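Local coordinates for spot 14 protein (PDB 3ONT) that regulates lipogenesis, notably in the lactating mammary gland, and assembles as an alpha-helical homodimer, at the interface of chains A and B. Coordinates in Å, arbitrary orientation; residue numbers count along the deposited sequence, not the author numbering. Chains: chain A/B, Spot 14 protein.

The interface of chains A and B. Residues chain A 22, 26, 61, 64-65, 68, 115; chain B 130, 133-134, 137.
The hydroxyl OG1 of B:Thr134 lies against the flank of A:Tyr22, reaching its CB and ring atom CD1, while B:Thr134 OG1 donates to the carbonyl O of B:Leu130 one helical turn back at 2.6 Å. The donor OG1 stands above the carbonyl plane of B:Leu130, 35° out of it, which turns the threonine hydroxyl back onto its own helix, 115-147 of chain B. At one ring edge A:Tyr22 CE1 packs on B:Leu133 CB at 3.6 Å, and the backbone C of B:Leu133 and N of B:Thr134 lie at that edge in the ring plane. CG is anti to the backbone N (chi1 178°), which sends the ring from helix 15-32 toward helix 58-73. There the phenol A:Tyr22 OH donates to the carbonyl A:Leu65 O at 2.8 Å, tilted 19° from the carbonyl plane, and ties the two helices of chain A together. A:Val26 CG2 sits over one ring face near the rim, and B:Leu130 CD2 lies more distantly over the opposite face. A phenylalanine here, lacking the OH that bonds A:Leu65 O, would probably leave helices 15-32 and 58-73 less firmly tied and the ring freer to turn against the partner helix.

B:Leu133 is the main knob from chain B, and its two methyls part. B:Leu133 CD1 meets A:Ile68 CD1 tip to tip at 3.5 Å, the side chains crossing at about a right angle. B:Leu133 CD2 closely approaches the phenol OH of A:Tyr61, without a bond, then A:Leu115 CD1 and the CE methyl of A:Met64, modelled as selenomethionine. A:Leu65 straddles two residues of the chain B helix, with A:Leu65 CD1 on B:Ala137 CA at 3.7 Å and CD2 beside B:Leu133. Contacts across this patch are largely apolar packing, seating the long chain B helix against helices 15-32, 58-73 and 115-147 of chain A; the two-fold twin helps hold the homodimer together.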
ATOM      1  N   TYR A  22      11.057  -2.347  -7.911  1.00 61.29           N
ATOM      2  CA  TYR A  22      11.538  -1.059  -7.475  1.00 58.78           C
ATOM      3  C   TYR A  22      12.801  -1.207  -6.643  1.00 59.13           C
ATOM      4  O   TYR A  22      13.816  -0.534  -6.903  1.00 59.56           O
ATOM      5  CB  TYR A  22      10.476  -0.323  -6.682  1.00 57.30           C
ATOM      6  CG  TYR A  22      10.965   1.002  -6.169  1.00 55.35           C
ATOM      7  CD1 TYR A  22      11.059   2.108  -7.017  1.00 55.10           C
ATOM      8  CD2 TYR A  22      11.331   1.155  -4.840  1.00 54.11           C
ATOM      9  CE1 TYR A  22      11.514   3.325  -6.554  1.00 53.44           C
ATOM     10  CE2 TYR A  22      11.769   2.376  -4.368  1.00 54.64           C
ATOM     11  CZ  TYR A  22      11.863   3.451  -5.235  1.00 53.37           C
ATOM     12  OH  TYR A  22      12.324   4.654  -4.766  1.00 54.30           O
ATOM     13  N   VAL A  26      16.484   0.253  -7.569  1.00 51.23           N
ATOM     14  CA  VAL A  26      17.145   1.210  -6.713  1.00 51.22           C
ATOM     15  C   VAL A  26      18.465   0.644  -6.194  1.00 53.70           C
ATOM     16  O   VAL A  26      19.456   1.378  -6.131  1.00 54.68           O
ATOM     17  CB  VAL A  26      16.234   1.710  -5.563  1.00 51.11           C
ATOM     18  CG1 VAL A  26      17.041   2.525  -4.544  1.00 49.47           C
ATOM     19  CG2 VAL A  26      15.092   2.529  -6.128  1.00 48.00           C
ATOM     20  N   TYR A  61      16.845  14.086  -5.456  1.00 50.40           N
ATOM     21  CA  TYR A  61      15.921  13.132  -5.990  1.00 51.26           C
ATOM     22  C   TYR A  61      16.410  11.706  -5.761  1.00 51.43           C
ATOM     23  O   TYR A  61      15.671  10.838  -5.272  1.00 54.03           O
ATOM     24  CB  TYR A  61      15.753  13.392  -7.472  1.00 53.20           C
ATOM     25  CG  TYR A  61      14.591  12.667  -8.049  1.00 56.07           C
ATOM     26  CD1 TYR A  61      13.291  13.036  -7.721  1.00 57.85           C
ATOM     27  CD2 TYR A  61      14.780  11.598  -8.914  1.00 57.25           C
ATOM     28  CE1 TYR A  61      12.212  12.363  -8.244  1.00 60.07           C
ATOM     29  CE2 TYR A  61      13.695  10.908  -9.443  1.00 59.46           C
ATOM     30  CZ  TYR A  61      12.425  11.297  -9.101  1.00 59.92           C
ATOM     31  OH  TYR A  61      11.358  10.625  -9.620  1.00 63.21           O
HETATM   32  N   MSE A  64      15.767  10.800  -2.325  1.00 49.42           N
HETATM   33  CA  MSE A  64      14.380  10.446  -2.077  1.00 49.57           C
HETATM   34  C   MSE A  64      14.120   9.004  -2.509  1.00 48.97           C
HETATM   35  O   MSE A  64      13.510   8.227  -1.771  1.00 48.46           O
HETATM   36  CB  MSE A  64      13.441  11.409  -2.800  1.00 50.27           C
HETATM   37  CG  MSE A  64      11.980  11.186  -2.454  1.00 51.89           C
HETATM   38 SE   MSE A  64      10.691  12.157  -3.591  1.00 59.17          SE
HETATM   39  CE  MSE A  64      11.003  11.157  -5.253  1.00 50.13           C
ATOM     40  N   LEU A  65      14.585   8.664  -3.710  1.00 48.73           N
ATOM     41  CA  LEU A  65      14.454   7.324  -4.240  1.00 49.26           C
ATOM     42  C   LEU A  65      14.997   6.309  -3.237  1.00 51.46           C
ATOM     43  O   LEU A  65      14.321   5.328  -2.921  1.00 52.15           O
ATOM     44  CB  LEU A  65      15.188   7.216  -5.569  1.00 49.10           C
ATOM     45  CG  LEU A  65      14.592   7.961  -6.765  1.00 48.94           C
ATOM     46  CD1 LEU A  65      15.509   7.816  -7.957  1.00 48.41           C
ATOM     47  CD2 LEU A  65      13.214   7.436  -7.098  1.00 48.12           C
ATOM     48  N   ILE A  68      12.649   6.096  -0.025  1.00 56.19           N
ATOM     49  CA  ILE A  68      11.457   5.311  -0.247  1.00 55.78           C
ATOM     50  C   ILE A  68      11.827   3.829  -0.314  1.00 57.87           C
ATOM     51  O   ILE A  68      11.151   2.982   0.265  1.00 58.77           O
ATOM     52  CB  ILE A  68      10.771   5.762  -1.528  1.00 54.26           C
ATOM     53  CG1 ILE A  68      10.171   7.154  -1.311  1.00 52.73           C
ATOM     54  CG2 ILE A  68       9.739   4.733  -1.978  1.00 53.66           C
ATOM     55  CD1 ILE A  68       9.522   7.726  -2.522  1.00 51.68           C
ATOM     56  N   LEU A 115       6.158  13.211  -3.574  1.00 30.67           N
ATOM     57  CA  LEU A 115       5.915  11.782  -3.734  1.00 56.11           C
ATOM     58  C   LEU A 115       6.264  10.948  -2.512  1.00 56.00           C
ATOM     59  O   LEU A 115       5.547  10.002  -2.201  1.00 56.65           O
ATOM     60  CB  LEU A 115       6.583  11.228  -4.995  1.00 56.19           C
ATOM     61  CG  LEU A 115       5.863  11.504  -6.327  1.00 56.81           C
ATOM     62  CD1 LEU A 115       6.352  10.563  -7.403  1.00 57.58           C
ATOM     63  CD2 LEU A 115       4.366  11.357  -6.210  1.00 56.40           C
TER
ATOM     64  N   LEU B 130       5.263   3.728  -7.132  1.00 57.67           N
ATOM     65  CA  LEU B 130       6.425   2.850  -7.303  1.00 57.64           C
ATOM     66  C   LEU B 130       6.742   2.574  -8.787  1.00 60.10           C
ATOM     67  O   LEU B 130       7.906   2.473  -9.169  1.00 60.27           O
ATOM     68  CB  LEU B 130       6.243   1.538  -6.540  1.00 56.72           C
ATOM     69  CG  LEU B 130       6.084   1.628  -5.020  1.00 55.41           C
ATOM     70  CD1 LEU B 130       5.962   0.274  -4.418  1.00 54.87           C
ATOM     71  CD2 LEU B 130       7.259   2.339  -4.400  1.00 54.75           C
ATOM     72  N   LEU B 133       8.338   5.781 -10.095  1.00 55.01           N
ATOM     73  CA  LEU B 133       9.659   5.938  -9.528  1.00 53.90           C
ATOM     74  C   LEU B 133      10.677   4.883 -10.001  1.00 56.36           C
ATOM     75  O   LEU B 133      11.876   5.184 -10.127  1.00 57.39           O
ATOM     76  CB  LEU B 133       9.586   5.973  -8.008  1.00 50.73           C
ATOM     77  CG  LEU B 133       8.887   7.191  -7.395  1.00 49.64           C
ATOM     78  CD1 LEU B 133       8.962   7.109  -5.884  1.00 48.42           C
ATOM     79  CD2 LEU B 133       9.447   8.522  -7.889  1.00 48.93           C
ATOM     80  N   THR B 134      10.199   3.667 -10.261  1.00 57.29           N
ATOM     81  CA  THR B 134      11.002   2.616 -10.860  1.00 58.79           C
ATOM     82  C   THR B 134      11.561   3.091 -12.197  1.00 61.18           C
ATOM     83  O   THR B 134      12.745   2.902 -12.477  1.00 62.66           O
ATOM     84  CB  THR B 134      10.188   1.296 -11.042  1.00 60.46           C
ATOM     85  OG1 THR B 134       9.814   0.786  -9.755  1.00 57.98           O
ATOM     86  CG2 THR B 134      10.997   0.236 -11.780  1.00 61.21           C
ATOM     87  N   ALA B 137      14.175   6.125 -11.302  1.00 56.15           N
ATOM     88  CA  ALA B 137      15.414   5.485 -10.869  1.00 55.26           C
ATOM     89  C   ALA B 137      16.218   4.910 -12.047  1.00 57.53           C
ATOM     90  O   ALA B 137      17.446   5.059 -12.094  1.00 58.58           O
ATOM     91  CB  ALA B 137      15.134   4.418  -9.822  1.00 54.52           C
TER